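Local coordinates for proto-oncogene tyrosine-protein kinase receptor Ret (Danio rerio, PDB 7AMK), which is a receptor tyrosine kinase whose extracellular cadherin-like domains probably help recognise GDNF together with its co-receptor GFR alpha 1, at residues I12-V25 with S57-S69. The protein carries 4 engineered substitutions. Numbering follows the deposited sequence.
Sequences IYVGQQQGSPLLQV and SGVLYLNKTLEWS. With NAG (2-acetamido-2-deoxy-beta-D-glucopyranose), chain O; NAG (2-acetamido-2-deoxy-beta-D-glucopyranose), chain C; FUC (alpha-L-fucopyranose), chain B.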
ATOM      1  N   ILE A  12      -3.807 -61.795   5.286  1.00 27.50           N
ATOM      2  CA  ILE A  12      -4.134 -63.105   4.747  1.00 23.98           C
ATOM      3  C   ILE A  12      -3.053 -64.059   5.233  1.00 28.09           C
ATOM      4  O   ILE A  12      -1.900 -63.672   5.463  1.00 25.78           O
ATOM      5  CB  ILE A  12      -4.238 -63.110   3.195  1.00 27.32           C
ATOM      6  CG1 ILE A  12      -2.963 -62.566   2.551  1.00 24.34           C
ATOM      7  CG2 ILE A  12      -5.468 -62.340   2.723  1.00 22.89           C
ATOM      8  CD1 ILE A  12      -2.995 -62.601   1.025  1.00 24.63           C
ATOM      9  N   TYR A  13      -3.439 -65.315   5.393  1.00 26.32           N
ATOM     10  CA  TYR A  13      -2.585 -66.314   5.999  1.00 27.83           C
ATOM     11  C   TYR A  13      -2.401 -67.499   5.069  1.00 29.05           C
ATOM     12  O   TYR A  13      -3.267 -67.796   4.242  1.00 28.84           O
ATOM     13  CB  TYR A  13      -3.168 -66.807   7.331  1.00 31.68           C
ATOM     14  CG  TYR A  13      -3.300 -65.717   8.341  1.00 35.05           C
ATOM     15  CD1 TYR A  13      -2.255 -65.434   9.208  1.00 39.40           C
ATOM     16  CD2 TYR A  13      -4.461 -64.963   8.436  1.00 28.67           C
ATOM     17  CE1 TYR A  13      -2.363 -64.428  10.147  1.00 30.95           C
ATOM     18  CE2 TYR A  13      -4.579 -63.948   9.381  1.00 27.92           C
ATOM     19  CZ  TYR A  13      -3.519 -63.693  10.229  1.00 32.38           C
ATOM     20  OH  TYR A  13      -3.597 -62.702  11.173  1.00 45.42           O
ATOM     21  N   VAL A  14      -1.254 -68.175   5.228  1.00 31.14           N
ATOM     22  CA  VAL A  14      -1.065 -69.504   4.650  1.00 31.99           C
ATOM     23  C   VAL A  14      -2.168 -70.420   5.164  1.00 32.43           C
ATOM     24  O   VAL A  14      -2.570 -70.349   6.335  1.00 32.29           O
ATOM     25  CB  VAL A  14       0.335 -70.053   4.998  1.00 33.60           C
ATOM     26  CG1 VAL A  14       0.599 -71.441   4.349  1.00 35.34           C
ATOM     27  CG2 VAL A  14       1.420 -69.051   4.587  1.00 33.28           C
ATOM     28  N   GLY A  15      -2.682 -71.275   4.280  1.00 33.09           N
ATOM     29  CA  GLY A  15      -3.755 -72.180   4.623  1.00 33.72           C
ATOM     30  C   GLY A  15      -5.155 -71.601   4.524  1.00 32.41           C
ATOM     31  O   GLY A  15      -6.124 -72.365   4.491  1.00 39.20           O
ATOM     32  N   GLN A  16      -5.302 -70.283   4.484  1.00 30.74           N
ATOM     33  CA  GLN A  16      -6.602 -69.710   4.175  1.00 29.62           C
ATOM     34  C   GLN A  16      -7.149 -70.304   2.884  1.00 37.64           C
ATOM     35  O   GLN A  16      -6.439 -70.397   1.876  1.00 32.64           O
ATOM     36  CB  GLN A  16      -6.502 -68.206   4.045  1.00 28.45           C
ATOM     37  CG  GLN A  16      -7.691 -67.543   4.620  1.00 35.60           C
ATOM     38  CD  GLN A  16      -7.433 -66.131   4.967  1.00 25.47           C
ATOM     39  OE1 GLN A  16      -6.288 -65.682   4.993  1.00 30.54           O
ATOM     40  NE2 GLN A  16      -8.500 -65.392   5.225  1.00 38.67           N
ATOM     41  N   GLN A  17      -8.437 -70.653   2.915  1.00 38.96           N
ATOM     42  CA  GLN A  17      -9.069 -71.535   1.941  1.00 38.58           C
ATOM     43  C   GLN A  17      -9.637 -70.777   0.744  1.00 38.92           C
ATOM     44  O   GLN A  17     -10.147 -69.659   0.870  1.00 43.90           O
ATOM     45  CB  GLN A  17     -10.197 -72.334   2.605  1.00 43.62           C
ATOM     46  CG  GLN A  17      -9.763 -73.229   3.750  1.00 52.34           C
ATOM     47  CD  GLN A  17     -10.847 -74.217   4.171  1.00 68.81           C
ATOM     48  OE1 GLN A  17     -11.004 -75.286   3.570  1.00 58.01           O
ATOM     49  NE2 GLN A  17     -11.599 -73.862   5.209  1.00 73.12           N
ATOM     50  N   GLN A  18      -9.565 -71.424  -0.422  1.00 42.80           N
ATOM     51  CA  GLN A  18     -10.266 -70.969  -1.618  1.00 39.11           C
ATOM     52  C   GLN A  18     -11.734 -70.691  -1.309  1.00 46.40           C
ATOM     53  O   GLN A  18     -12.416 -71.495  -0.669  1.00 45.86           O
ATOM     54  CB  GLN A  18     -10.150 -72.040  -2.719  1.00 43.53           C
ATOM     55  CG  GLN A  18     -10.841 -71.733  -4.050  1.00 44.86           C
ATOM     56  CD  GLN A  18     -10.812 -72.925  -5.015  1.00 56.61           C
ATOM     57  OE1 GLN A  18     -11.628 -73.845  -4.909  1.00 57.85           O
ATOM     58  NE2 GLN A  18      -9.866 -72.914  -5.957  1.00 44.95           N
ATOM     59  N   GLY A  19     -12.227 -69.553  -1.784  1.00 40.49           N
ATOM     60  CA  GLY A  19     -13.627 -69.230  -1.647  1.00 34.98           C
ATOM     61  C   GLY A  19     -13.985 -68.489  -0.384  1.00 38.72           C
ATOM     62  O   GLY A  19     -15.148 -68.116  -0.217  1.00 38.65           O
ATOM     63  N   SER A  20     -13.039 -68.264   0.495  1.00 28.82           N
ATOM     64  CA  SER A  20     -13.365 -67.583   1.724  1.00 29.13           C
ATOM     65  C   SER A  20     -13.392 -66.069   1.503  1.00 35.29           C
ATOM     66  O   SER A  20     -12.603 -65.537   0.718  1.00 31.39           O
ATOM     67  CB  SER A  20     -12.363 -67.952   2.805  1.00 31.84           C
ATOM     68  OG  SER A  20     -11.099 -67.445   2.516  1.00 36.97           O
ATOM     69  N   PRO A  21     -14.302 -65.362   2.163  1.00 29.71           N
ATOM     70  CA  PRO A  21     -14.423 -63.918   1.955  1.00 24.71           C
ATOM     71  C   PRO A  21     -13.408 -63.163   2.794  1.00 26.43           C
ATOM     72  O   PRO A  21     -13.062 -63.570   3.906  1.00 22.39           O
ATOM     73  CB  PRO A  21     -15.852 -63.620   2.417  1.00 32.86           C
ATOM     74  CG  PRO A  21     -16.052 -64.621   3.559  1.00 33.58           C
ATOM     75  CD  PRO A  21     -15.278 -65.875   3.145  1.00 28.72           C
ATOM     76  N   LEU A  22     -12.932 -62.048   2.231  1.00 25.99           N
ATOM     77  CA  LEU A  22     -11.852 -61.234   2.790  1.00 24.93           C
ATOM     78  C   LEU A  22     -12.324 -59.859   3.234  1.00 23.12           C
ATOM     79  O   LEU A  22     -11.997 -59.406   4.341  1.00 24.45           O
ATOM     80  CB  LEU A  22     -10.716 -61.068   1.766  1.00 20.74           C
ATOM     81  CG  LEU A  22     -10.077 -62.359   1.242  1.00 32.46           C
ATOM     82  CD1 LEU A  22      -9.024 -62.079   0.159  1.00 23.17           C
ATOM     83  CD2 LEU A  22      -9.465 -63.197   2.381  1.00 28.86           C
ATOM     84  N   LEU A  23     -13.085 -59.179   2.385  1.00 19.10           N
ATOM     85  CA  LEU A  23     -13.576 -57.845   2.691  1.00 22.94           C
ATOM     86  C   LEU A  23     -14.552 -57.459   1.590  1.00 18.62           C
ATOM     87  O   LEU A  23     -14.663 -58.141   0.568  1.00 21.95           O
ATOM     88  CB  LEU A  23     -12.431 -56.823   2.810  1.00 17.48           C
ATOM     89  CG  LEU A  23     -11.408 -56.768   1.656  1.00 21.38           C
ATOM     90  CD1 LEU A  23     -11.886 -55.955   0.425  1.00 17.84           C
ATOM     91  CD2 LEU A  23     -10.060 -56.254   2.148  1.00 25.81           C
ATOM     92  N   GLN A  24     -15.261 -56.359   1.819  1.00 23.08           N
ATOM     93  CA  GLN A  24     -16.263 -55.837   0.899  1.00 17.89           C
ATOM     94  C   GLN A  24     -15.929 -54.390   0.548  1.00 20.47           C
ATOM     95  O   GLN A  24     -15.891 -53.527   1.435  1.00 18.67           O
ATOM     96  CB  GLN A  24     -17.652 -55.932   1.515  1.00 18.28           C
ATOM     97  CG  GLN A  24     -18.746 -55.448   0.572  1.00 20.37           C
ATOM     98  CD  GLN A  24     -20.063 -55.305   1.296  1.00 25.62           C
ATOM     99  OE1 GLN A  24     -20.227 -55.843   2.389  1.00 26.33           O
ATOM    100  NE2 GLN A  24     -21.008 -54.559   0.699  1.00 21.45           N
ATOM    101  N   VAL A  25     -15.635 -54.147  -0.735  1.00 21.40           N
ATOM    102  CA  VAL A  25     -15.410 -52.806  -1.281  1.00 17.44           C
ATOM    103  C   VAL A  25     -16.758 -52.127  -1.466  1.00 20.20           C
ATOM    104  O   VAL A  25     -17.686 -52.721  -2.036  1.00 20.07           O
ATOM    105  CB  VAL A  25     -14.678 -52.887  -2.632  1.00 19.37           C
ATOM    106  CG1 VAL A  25     -14.669 -51.540  -3.332  1.00 18.28           C
ATOM    107  CG2 VAL A  25     -13.280 -53.415  -2.465  1.00 18.22           C
ATOM    108  N   SER A  57     -21.732 -57.503  -5.645  1.00 28.91           N
ATOM    109  CA  SER A  57     -21.661 -57.163  -4.236  1.00 23.88           C
ATOM    110  C   SER A  57     -20.350 -56.493  -3.856  1.00 22.48           C
ATOM    111  O   SER A  57     -20.300 -55.809  -2.832  1.00 26.69           O
ATOM    112  CB  SER A  57     -21.878 -58.419  -3.377  1.00 24.19           C
ATOM    113  OG  SER A  57     -20.759 -59.296  -3.407  1.00 28.75           O
ATOM    114  N   GLY A  58     -19.308 -56.625  -4.669  1.00 22.68           N
ATOM    115  CA  GLY A  58     -18.043 -56.031  -4.283  1.00 21.55           C
ATOM    116  C   GLY A  58     -17.298 -56.789  -3.205  1.00 20.94           C
ATOM    117  O   GLY A  58     -16.311 -56.279  -2.677  1.00 20.04           O
ATOM    118  N   VAL A  59     -17.739 -57.988  -2.853  1.00 21.57           N
ATOM    119  CA  VAL A  59     -17.022 -58.791  -1.867  1.00 21.26           C
ATOM    120  C   VAL A  59     -15.810 -59.422  -2.537  1.00 21.88           C
ATOM    121  O   VAL A  59     -15.917 -59.995  -3.621  1.00 22.86           O
ATOM    122  CB  VAL A  59     -17.946 -59.856  -1.256  1.00 23.45           C
ATOM    123  CG1 VAL A  59     -17.137 -60.803  -0.356  1.00 22.00           C
ATOM    124  CG2 VAL A  59     -19.102 -59.176  -0.489  1.00 21.55           C
ATOM    125  N   LEU A  60     -14.651 -59.294  -1.904  1.00 23.77           N
ATOM    126  CA  LEU A  60     -13.409 -59.874  -2.403  1.00 23.92           C
ATOM    127  C   LEU A  60     -13.165 -61.225  -1.732  1.00 22.33           C
ATOM    128  O   LEU A  60     -13.234 -61.335  -0.502  1.00 21.71           O
ATOM    129  CB  LEU A  60     -12.244 -58.920  -2.146  1.00 20.76           C
ATOM    130  CG  LEU A  60     -10.815 -59.243  -2.572  1.00 23.23           C
ATOM    131  CD1 LEU A  60     -10.702 -59.304  -4.091  1.00 22.21           C
ATOM    132  CD2 LEU A  60      -9.875 -58.182  -2.010  1.00 24.82           C
ATOM    133  N   TYR A  61     -12.889 -62.246  -2.547  1.00 23.39           N
ATOM    134  CA  TYR A  61     -12.723 -63.635  -2.128  1.00 26.67           C
ATOM    135  C   TYR A  61     -11.350 -64.174  -2.526  1.00 31.13           C
ATOM    136  O   TYR A  61     -10.783 -63.804  -3.564  1.00 26.70           O
ATOM    137  CB  TYR A  61     -13.784 -64.559  -2.777  1.00 28.02           C
ATOM    138  CG  TYR A  61     -15.210 -64.329  -2.365  1.00 30.32           C
ATOM    139  CD1 TYR A  61     -15.739 -64.963  -1.248  1.00 25.77           C
ATOM    140  CD2 TYR A  61     -16.047 -63.501  -3.116  1.00 26.53           C
ATOM    141  CE1 TYR A  61     -17.061 -64.749  -0.868  1.00 29.82           C
ATOM    142  CE2 TYR A  61     -17.364 -63.290  -2.744  1.00 26.36           C
ATOM    143  CZ  TYR A  61     -17.862 -63.915  -1.619  1.00 25.55           C
ATOM    144  OH  TYR A  61     -19.164 -63.703  -1.241  1.00 39.34           O
ATOM    145  N   LEU A  62     -10.842 -65.108  -1.728  1.00 29.04           N
ATOM    146  CA  LEU A  62      -9.721 -65.923  -2.180  1.00 33.63           C
ATOM    147  C   LEU A  62     -10.157 -66.846  -3.313  1.00 39.69           C
ATOM    148  O   LEU A  62     -11.156 -67.564  -3.199  1.00 40.81           O
ATOM    149  CB  LEU A  62      -9.157 -66.748  -1.031  1.00 37.11           C
ATOM    150  CG  LEU A  62      -8.179 -66.005  -0.147  1.00 34.34           C
ATOM    151  CD1 LEU A  62      -7.765 -66.948   0.944  1.00 30.91           C
ATOM    152  CD2 LEU A  62      -6.991 -65.604  -0.990  1.00 34.45           C
ATOM    153  N   ASN A  63      -9.402 -66.822  -4.406  1.00 39.83           N
ATOM    154  CA  ASN A  63      -9.611 -67.701  -5.549  1.00 48.00           C
ATOM    155  C   ASN A  63      -8.700 -68.924  -5.502  1.00 49.45           C
ATOM    156  O   ASN A  63      -8.735 -69.756  -6.413  1.00 49.91           O
ATOM    157  CB  ASN A  63      -9.389 -66.904  -6.851  1.00 46.27           C
ATOM    158  CG  ASN A  63      -9.648 -67.720  -8.111  1.00 58.08           C
ATOM    159  OD1 ASN A  63     -10.663 -68.414  -8.230  1.00 65.49           O
ATOM    160  ND2 ASN A  63      -8.717 -67.630  -9.067  1.00 63.84           N
ATOM    161  N   LYS A  64      -7.902 -69.058  -4.454  1.00 37.99           N
ATOM    162  CA  LYS A  64      -6.907 -70.114  -4.363  1.00 40.75           C
ATOM    163  C   LYS A  64      -6.565 -70.295  -2.895  1.00 44.15           C
ATOM    164  O   LYS A  64      -6.484 -69.310  -2.157  1.00 41.14           O
ATOM    165  CB  LYS A  64      -5.652 -69.754  -5.165  1.00 34.40           C
ATOM    166  CG  LYS A  64      -4.439 -70.604  -4.874  1.00 42.18           C
ATOM    167  CD  LYS A  64      -3.169 -69.798  -5.032  1.00 36.44           C
ATOM    168  CE  LYS A  64      -2.028 -70.658  -5.537  1.00 37.85           C
ATOM    169  NZ  LYS A  64      -1.638 -71.720  -4.579  1.00 44.80           N
ATOM    170  N   THR A  65      -6.380 -71.541  -2.468  1.00 34.22           N
ATOM    171  CA  THR A  65      -5.935 -71.780  -1.096  1.00 43.55           C
ATOM    172  C   THR A  65      -4.449 -71.452  -0.976  1.00 35.09           C
ATOM    173  O   THR A  65      -3.620 -72.007  -1.709  1.00 41.90           O
ATOM    174  CB  THR A  65      -6.199 -73.226  -0.683  1.00 41.83           C
ATOM    175  OG1 THR A  65      -7.592 -73.505  -0.852  1.00 44.49           O
ATOM    176  CG2 THR A  65      -5.815 -73.448   0.786  1.00 34.91           C
ATOM    177  N   LEU A  66      -4.123 -70.543  -0.065  1.00 31.91           N
ATOM    178  CA  LEU A  66      -2.775 -70.007   0.037  1.00 31.89           C
ATOM    179  C   LEU A  66      -1.807 -71.032   0.620  1.00 33.44           C
ATOM    180  O   LEU A  66      -2.120 -71.735   1.585  1.00 42.20           O
ATOM    181  CB  LEU A  66      -2.789 -68.744   0.900  1.00 30.34           C
ATOM    182  CG  LEU A  66      -3.582 -67.593   0.296  1.00 28.89           C
ATOM    183  CD1 LEU A  66      -3.461 -66.386   1.176  1.00 27.59           C
ATOM    184  CD2 LEU A  66      -3.083 -67.290  -1.128  1.00 29.22           C
ATOM    185  N   GLU A  67      -0.609 -71.099   0.052  1.00 34.32           N
ATOM    186  CA  GLU A  67       0.360 -72.097   0.473  1.00 36.04           C
ATOM    187  C   GLU A  67       1.679 -71.434   0.835  1.00 36.16           C
ATOM    188  O   GLU A  67       1.925 -70.275   0.508  1.00 35.10           O
ATOM    189  CB  GLU A  67       0.549 -73.154  -0.608  1.00 37.62           C
ATOM    190  CG  GLU A  67      -0.441 -74.291  -0.447  1.00 45.49           C
ATOM    191  CD  GLU A  67      -1.066 -74.707  -1.749  1.00 53.44           C
ATOM    192  OE1 GLU A  67      -0.737 -74.091  -2.784  1.00 64.24           O
ATOM    193  OE2 GLU A  67      -1.883 -75.651  -1.736  1.00 55.80           O
ATOM    194  N   TRP A  68       2.518 -72.181   1.554  1.00 37.64           N
ATOM    195  CA  TRP A  68       3.839 -71.671   1.912  1.00 38.16           C
ATOM    196  C   TRP A  68       4.579 -71.110   0.698  1.00 40.00           C
ATOM    197  O   TRP A  68       5.153 -70.016   0.765  1.00 37.67           O
ATOM    198  CB  TRP A  68       4.666 -72.771   2.569  1.00 41.13           C
ATOM    199  CG  TRP A  68       4.101 -73.241   3.859  1.00 41.74           C
ATOM    200  CD1 TRP A  68       3.463 -74.423   4.097  1.00 41.33           C
ATOM    201  CD2 TRP A  68       4.096 -72.525   5.095  1.00 44.74           C
ATOM    202  NE1 TRP A  68       3.066 -74.491   5.411  1.00 41.31           N
ATOM    203  CE2 TRP A  68       3.446 -73.340   6.046  1.00 47.91           C
ATOM    204  CE3 TRP A  68       4.577 -71.273   5.491  1.00 38.92           C
ATOM    205  CZ2 TRP A  68       3.265 -72.941   7.367  1.00 46.09           C
ATOM    206  CZ3 TRP A  68       4.401 -70.884   6.799  1.00 42.13           C
ATOM    207  CH2 TRP A  68       3.751 -71.715   7.724  1.00 46.25           C
ATOM    208  N   SER A  69       4.562 -71.842  -0.427  1.00 39.24           N
ATOM    209  CA  SER A  69       5.291 -71.400  -1.616  1.00 40.83           C
ATOM    210  C   SER A  69       4.736 -70.095  -2.186  1.00 41.60           C
ATOM    211  O   SER A  69       5.490 -69.311  -2.774  1.00 38.06           O
ATOM    212  CB  SER A  69       5.290 -72.503  -2.687  1.00 41.18           C
ATOM    213  OG  SER A  69       3.977 -72.871  -3.095  1.00 40.54           O
TER
HETATM  214  C1  NAG O 604      -8.814 -68.364 -10.310  1.00 73.74           C
HETATM  215  C2  NAG O 604      -9.339 -67.531 -11.472  1.00 74.84           C
HETATM  216  C3  NAG O 604      -9.492 -68.412 -12.704  1.00 84.15           C
HETATM  217  C4  NAG O 604      -8.166 -69.092 -13.033  1.00 91.48           C
HETATM  218  C5  NAG O 604      -7.586 -69.827 -11.818  1.00 78.72           C
HETATM  219  C6  NAG O 604      -6.165 -70.298 -12.054  1.00 74.12           C
HETATM  220  C7  NAG O 604     -10.707 -65.563 -10.931  1.00 68.05           C
HETATM  221  C8  NAG O 604     -12.081 -65.057 -10.603  1.00 54.75           C
HETATM  222  N2  NAG O 604     -10.599 -66.880 -11.145  1.00 75.61           N
HETATM  223  O3  NAG O 604      -9.921 -67.605 -13.795  1.00 76.76           O
HETATM  224  O4  NAG O 604      -8.342 -70.018 -14.098  1.00 97.52           O
HETATM  225  O5  NAG O 604      -7.542 -68.957 -10.673  1.00 67.29           O
HETATM  226  O6  NAG O 604      -5.855 -71.494 -11.351  1.00 68.27           O
HETATM  227  O7  NAG O 604      -9.739 -64.813 -10.998  1.00 67.30           O
HETATM  228  C1  NAG C   1       8.203 -68.803   6.031  1.00 45.22           C
HETATM  229  C2  NAG C   1       9.687 -68.558   6.281  1.00 57.86           C
HETATM  230  C3  NAG C   1      10.492 -69.814   5.975  1.00 48.22           C
HETATM  231  C4  NAG C   1       9.907 -71.034   6.676  1.00 53.53           C
HETATM  232  C5  NAG C   1       8.404 -71.128   6.436  1.00 55.24           C
HETATM  233  C6  NAG C   1       7.753 -72.219   7.251  1.00 58.69           C
HETATM  234  C7  NAG C   1      10.255 -66.191   5.940  1.00 54.92           C
HETATM  235  C8  NAG C   1      10.797 -65.178   4.976  1.00 62.20           C
HETATM  236  N2  NAG C   1      10.178 -67.444   5.483  1.00 55.88           N
HETATM  237  O3  NAG C   1      11.832 -69.595   6.400  1.00 55.48           O
HETATM  238  O4  NAG C   1      10.502 -72.213   6.143  1.00 54.48           O
HETATM  239  O5  NAG C   1       7.767 -69.897   6.807  1.00 55.35           O
HETATM  240  O6  NAG C   1       7.625 -71.817   8.606  1.00 69.31           O
HETATM  241  O7  NAG C   1       9.896 -65.887   7.078  1.00 56.05           O
HETATM  242  C1  FUC B   7       8.174 -72.847   9.446  1.00 74.54           C
HETATM  243  C2  FUC B   7       8.228 -72.298  10.898  1.00 80.04           C
HETATM  244  C3  FUC B   7       6.831 -72.105  11.471  1.00 73.16           C
HETATM  245  C4  FUC B   7       6.019 -73.402  11.363  1.00 69.72           C
HETATM  246  C5  FUC B   7       6.038 -73.924   9.903  1.00 72.66           C
HETATM  247  C6  FUC B   7       5.404 -75.303   9.727  1.00 63.99           C
HETATM  248  O2  FUC B   7       8.965 -71.082  10.996  1.00 87.51           O
HETATM  249  O3  FUC B   7       6.939 -71.777  12.849  1.00 78.67           O
HETATM  250  O4  FUC B   7       6.542 -74.372  12.254  1.00 71.78           O
HETATM  251  O5  FUC B   7       7.384 -74.020   9.369  1.00 77.13           O
HETATM  252  O   HOH W   1     -20.093 -53.358  -1.988  1.00 20.09           O
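Val-14 sets its CG1 methyl squarely over the face of the Trp-68 indole, 3.8 Å from the centroid of the five-membered ring and 11° off its normal, a CH-pi contact. CG1 stands anti to the backbone N (chi1 -178°), which brings CG2 near CE3 and CZ3, at the rim of the six-membered ring. The other face of the indole carries a sugar: C6 of an N-acetylglucosamine lies over its rim, while a fucose approaches obliquely. A wide, flat side chain suits this place between methyl and glycan, and an alanine in its place would probably leave both the Val-14 methyls and the sugar without the surface they rest on.

Further along, Leu-62 pushes CD1 against Gln-16 CB at 3.6 Å and crosses Leu-22 at about a right angle; Phe-51 of strand 51-53 touches both leucines. The chain of Gln-16 is extended beyond CG, and its OE1 accepts from Tyr-13 N at 2.9 Å, within the type II turn Tyr-13 to Gln-16. A second type II turn, Gln-17 to Ser-20, has Gly-19 where a side chain would jam against the preceding carbonyl. Thr-65 OG1 accepts from Gln-18 N at 2.9 Å, with 163° at the hydrogen.

Strands 21-24 and 59-62 then pair antiparallel within the first cadherin-like domain of the RET ectodomain, a beta bulge between Pro-21 and Leu-23 shifting their register. On one side of this sheet Leu-23 and Leu-60 lie side by side, Leu-23 CD1 to Leu-60 CD2 3.9 Å, both also meeting Val-109 of strand 106-114. The other side carries Pro-21, whose CB meets Tyr-61 CE1 at 3.7 Å, and Val-59, whose CG1 lies over one face of the tyrosine ring, toward its rim. Gln-24 NE2 donates to a water bridging Val-25 O and Ser-57 O, and its OE1 bonds to Gln-151.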